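Local coordinates for aminoglycoside phosphotransferase (Alicyclobacillus acidocaldarius subsp. acidocaldarius, PDB 4PDY), which probably transfers phosphate groups as a member of the aminoglycoside phosphotransferase family, whose fold is related to that of protein kinases, at residues Gln72-Lys84 and Tyr129-Phe141. Numbering follows the deposited sequence.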
# COMPACT_ATOMS: atom_id res chain seq x y z
N GLN A 72 -7.16 0.79 19.17
CA GLN A 72 -6.90 2.04 19.91
C GLN A 72 -6.42 3.18 19.03
O GLN A 72 -6.78 4.33 19.26
CB GLN A 72 -5.92 1.84 21.07
CG GLN A 72 -6.47 1.03 22.23
CD GLN A 72 -7.70 1.65 22.86
OE1 GLN A 72 -7.68 2.80 23.32
NE2 GLN A 72 -8.78 0.90 22.89
N CYS A 73 -5.59 2.86 18.04
CA CYS A 73 -5.14 3.83 17.07
C CYS A 73 -6.32 4.45 16.33
O CYS A 73 -6.40 5.67 16.20
CB CYS A 73 -4.17 3.19 16.09
SG CYS A 73 -3.61 4.39 14.90
N LEU A 74 -7.21 3.60 15.83
CA LEU A 74 -8.37 4.11 15.13
C LEU A 74 -9.29 4.90 16.04
O LEU A 74 -9.85 5.92 15.61
CB LEU A 74 -9.07 2.98 14.40
CG LEU A 74 -8.30 2.58 13.13
CD1 LEU A 74 -8.71 1.21 12.64
CD2 LEU A 74 -8.43 3.65 12.04
N ARG A 75 -9.48 4.47 17.28
CA ARG A 75 -10.33 5.26 18.16
C ARG A 75 -9.67 6.60 18.48
O ARG A 75 -10.36 7.62 18.62
CB ARG A 75 -10.69 4.49 19.41
CG ARG A 75 -11.80 3.49 19.13
CD ARG A 75 -12.28 2.77 20.37
NE ARG A 75 -13.07 1.58 20.06
CZ ARG A 75 -13.30 0.62 20.93
NH1 ARG A 75 -12.80 0.70 22.15
NH2 ARG A 75 -14.01 -0.44 20.59
N HIS A 76 -8.34 6.62 18.60
CA HIS A 76 -7.66 7.91 18.77
C HIS A 76 -7.89 8.82 17.57
O HIS A 76 -8.27 10.00 17.70
CB HIS A 76 -6.16 7.69 18.98
CG HIS A 76 -5.40 8.96 18.96
ND1 HIS A 76 -5.14 9.69 20.10
CD2 HIS A 76 -4.93 9.70 17.93
CE1 HIS A 76 -4.51 10.80 19.77
NE2 HIS A 76 -4.39 10.84 18.46
N ALA A 77 -7.69 8.27 16.38
CA ALA A 77 -7.92 9.03 15.16
C ALA A 77 -9.36 9.58 15.13
O ALA A 77 -9.60 10.74 14.78
CB ALA A 77 -7.64 8.15 13.95
N GLN A 78 -10.31 8.75 15.52
CA GLN A 78 -11.69 9.18 15.55
C GLN A 78 -11.96 10.35 16.50
O GLN A 78 -12.76 11.25 16.17
CB GLN A 78 -12.53 8.01 15.97
CG GLN A 78 -13.95 8.42 16.23
CD GLN A 78 -14.72 7.21 16.58
OE1 GLN A 78 -14.42 6.54 17.58
NE2 GLN A 78 -15.67 6.87 15.74
N GLU A 79 -11.33 10.34 17.67
CA GLU A 79 -11.45 11.46 18.62
C GLU A 79 -10.88 12.75 18.04
O GLU A 79 -11.22 13.85 18.49
CB GLU A 79 -10.77 11.15 19.98
CG GLU A 79 -11.62 10.36 20.97
CD GLU A 79 -11.40 10.76 22.44
OE1 GLU A 79 -10.52 11.61 22.73
OE2 GLU A 79 -12.11 10.22 23.33
N GLN A 80 -10.00 12.62 17.04
CA GLN A 80 -9.47 13.75 16.28
C GLN A 80 -10.29 14.08 15.02
O GLN A 80 -9.90 14.97 14.26
CB GLN A 80 -8.02 13.47 15.88
CG GLN A 80 -7.10 13.21 17.06
CD GLN A 80 -7.03 14.40 17.98
OE1 GLN A 80 -7.30 14.30 19.17
NE2 GLN A 80 -6.67 15.55 17.43
N GLY A 81 -11.39 13.37 14.77
CA GLY A 81 -12.27 13.69 13.65
C GLY A 81 -12.24 12.70 12.50
O GLY A 81 -13.00 12.84 11.54
N PHE A 82 -11.37 11.69 12.56
CA PHE A 82 -11.22 10.77 11.44
C PHE A 82 -12.46 9.86 11.32
O PHE A 82 -12.88 9.25 12.29
CB PHE A 82 -10.00 9.89 11.67
CG PHE A 82 -9.64 9.01 10.50
CD1 PHE A 82 -9.32 9.54 9.27
CD2 PHE A 82 -9.64 7.62 10.64
CE1 PHE A 82 -8.95 8.73 8.23
CE2 PHE A 82 -9.26 6.81 9.59
CZ PHE A 82 -8.94 7.36 8.38
N THR A 83 -12.95 9.73 10.09
CA THR A 83 -14.16 8.95 9.81
C THR A 83 -13.92 7.83 8.81
O THR A 83 -14.80 6.99 8.63
CB THR A 83 -15.27 9.83 9.17
OG1 THR A 83 -14.87 10.23 7.84
CG2 THR A 83 -15.53 11.04 10.01
N LYS A 84 -12.74 7.76 8.20
CA LYS A 84 -12.57 7.00 6.96
C LYS A 84 -12.09 5.58 7.20
O LYS A 84 -11.09 5.14 6.62
CB LYS A 84 -11.61 7.72 6.00
CG LYS A 84 -11.97 9.18 5.73
CD LYS A 84 -13.25 9.31 4.90
CE LYS A 84 -13.63 10.76 4.67
NZ LYS A 84 -12.62 11.59 3.95
N TYR A 129 -6.67 11.88 0.10
CA TYR A 129 -7.27 12.67 1.16
C TYR A 129 -7.40 11.85 2.42
O TYR A 129 -7.06 12.27 3.54
CB TYR A 129 -8.62 13.22 0.67
CG TYR A 129 -9.27 14.27 1.54
CD1 TYR A 129 -8.58 15.42 1.91
CD2 TYR A 129 -10.61 14.16 1.89
CE1 TYR A 129 -9.20 16.39 2.68
CE2 TYR A 129 -11.23 15.13 2.65
CZ TYR A 129 -10.52 16.24 3.05
OH TYR A 129 -11.13 17.21 3.81
N THR A 130 -7.97 10.66 2.26
CA THR A 130 -8.18 9.77 3.39
C THR A 130 -6.85 9.37 4.06
O THR A 130 -6.76 9.37 5.30
CB THR A 130 -8.99 8.54 2.93
OG1 THR A 130 -10.34 8.97 2.67
CG2 THR A 130 -8.94 7.43 3.93
N LEU A 131 -5.88 8.97 3.25
CA LEU A 131 -4.57 8.61 3.81
C LEU A 131 -3.94 9.78 4.59
O LEU A 131 -3.38 9.59 5.67
CB LEU A 131 -3.64 8.16 2.69
CG LEU A 131 -3.97 6.79 2.07
CD1 LEU A 131 -3.20 6.64 0.76
CD2 LEU A 131 -3.69 5.63 3.03
N ALA A 132 -4.05 10.98 4.03
CA ALA A 132 -3.53 12.17 4.70
C ALA A 132 -4.25 12.43 6.01
O ALA A 132 -3.66 12.81 7.01
CB ALA A 132 -3.64 13.35 3.77
N GLN A 133 -5.58 12.26 5.99
CA GLN A 133 -6.36 12.44 7.21
C GLN A 133 -5.96 11.44 8.28
O GLN A 133 -5.89 11.78 9.46
CB GLN A 133 -7.87 12.33 6.92
CG GLN A 133 -8.43 13.48 6.13
CD GLN A 133 -9.90 13.34 5.85
OE1 GLN A 133 -10.38 12.22 5.61
NE2 GLN A 133 -10.64 14.44 5.96
N PHE A 134 -5.74 10.19 7.89
CA PHE A 134 -5.30 9.17 8.84
C PHE A 134 -3.96 9.55 9.48
O PHE A 134 -3.79 9.44 10.68
CB PHE A 134 -5.22 7.81 8.15
CG PHE A 134 -4.72 6.69 9.04
CD1 PHE A 134 -5.40 6.34 10.19
CD2 PHE A 134 -3.57 6.00 8.73
CE1 PHE A 134 -4.94 5.32 11.01
CE2 PHE A 134 -3.11 4.98 9.52
CZ PHE A 134 -3.79 4.65 10.68
N HIS A 135 -3.04 10.00 8.65
CA HIS A 135 -1.71 10.36 9.12
C HIS A 135 -1.79 11.52 10.10
O HIS A 135 -1.17 11.49 11.16
CB HIS A 135 -0.81 10.68 7.95
CG HIS A 135 0.64 10.70 8.31
ND1 HIS A 135 1.43 9.58 8.31
CD2 HIS A 135 1.44 11.72 8.70
CE1 HIS A 135 2.66 9.90 8.68
NE2 HIS A 135 2.68 11.19 8.93
N GLU A 136 -2.60 12.52 9.75
CA GLU A 136 -2.75 13.70 10.59
C GLU A 136 -3.41 13.35 11.93
O GLU A 136 -2.99 13.80 13.00
CB GLU A 136 -3.56 14.76 9.85
CG GLU A 136 -3.82 16.05 10.62
CD GLU A 136 -2.60 16.95 10.76
OE1 GLU A 136 -1.54 16.66 10.16
OE2 GLU A 136 -2.71 17.97 11.47
N ALA A 137 -4.49 12.56 11.86
CA ALA A 137 -5.26 12.20 13.05
C ALA A 137 -4.51 11.30 14.03
O ALA A 137 -4.98 11.11 15.14
CB ALA A 137 -6.58 11.53 12.66
N THR A 138 -3.39 10.73 13.59
CA THR A 138 -2.61 9.83 14.43
C THR A 138 -1.24 10.40 14.83
O THR A 138 -0.41 9.69 15.39
CB THR A 138 -2.41 8.46 13.76
OG1 THR A 138 -1.82 8.63 12.47
CG2 THR A 138 -3.76 7.74 13.61
N ARG A 139 -1.03 11.68 14.55
CA ARG A 139 0.22 12.34 14.94
C ARG A 139 0.42 12.15 16.44
O ARG A 139 -0.51 12.24 17.23
CB ARG A 139 0.08 13.84 14.63
CG ARG A 139 1.32 14.68 14.82
CD ARG A 139 1.14 16.07 14.21
NE ARG A 139 1.39 16.08 12.76
CZ ARG A 139 2.54 16.43 12.18
NH1 ARG A 139 3.58 16.80 12.91
NH2 ARG A 139 2.66 16.39 10.86
N SER A 140 1.66 11.87 16.82
CA SER A 140 2.01 11.73 18.22
C SER A 140 1.42 10.50 18.93
O SER A 140 1.66 10.33 20.12
CB SER A 140 1.66 12.99 19.03
OG SER A 140 2.37 14.13 18.55
N PHE A 141 0.68 9.63 18.21
CA PHE A 141 0.04 8.48 18.86
C PHE A 141 0.98 7.29 18.81
O PHE A 141 1.32 6.80 17.73
CB PHE A 141 -1.27 8.09 18.17
CG PHE A 141 -1.95 6.90 18.83
CD1 PHE A 141 -2.59 7.06 20.04
CD2 PHE A 141 -1.83 5.63 18.31
CE1 PHE A 141 -3.16 5.97 20.69
CE2 PHE A 141 -2.38 4.53 18.95
CZ PHE A 141 -3.07 4.71 20.14
O HOH W 1 -3.14 12.94 17.20
O HOH W 2 -11.94 11.88 8.19
O HOH W 3 -12.08 10.49 1.19
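Lys84 reaches along the flank of helix 121-137, its chain bent about CB-CG and again about CD-CE. CB presses on Thr130 CG2 at a tight 3.4 Å; CG and CD run past Thr130 OG1 and Gln133 OE1, CE stays beside Gln133 OE1, and NZ donates to that oxygen at 2.9 Å, tilted 24° from the carbonyl plane. A water joins Lys84 NZ to Thr130 OG1, which also bonds Val239 O and Gln126 O, while a second donates weakly to Gln133 OE1 and accepts from Thr83 N. Beside this polar end, Phe82 lies with one ring face over Phe134 CA and its edge against Gln133 CB; the Phe82 and Phe134 rings meet obliquely. Where the backbones come nearest, Ala77 CB rests on Ala137 CB at 3.8 Å. Gly81 ends helix 64-79 in a Schellman motif, turning the chain toward Phe82. At the other end, Phe141, its CG anti to the backbone N (chi1 -179°), runs back past His76: each CB sits over the other's ring face, the rings tilted 31° apart, and Phe141 CE2 reaches Cys73 CA at 3.4 Å. A leucine in place of Phe141 would probably lose the flat cover over His76 CB and open a gap beside Cys73. A water in the plane of the imidazole links His76 NE2, 2.7 Å away, to Arg139 O. Cys73 SG also touches Thr138 CG2 at 3.6 Å. Segments 72-79 and 129-137, the C-terminal parts of helices 64-79 and 121-137, cross nearly at right angles, joining the helix beside the six-stranded sheet to the helical part of this kinase-like fold; strand 221-222 borders Cys73 and Phe134, strand 239-241 borders Thr130, and helix 271-284 packs against Tyr129, Ala132 and Glu136.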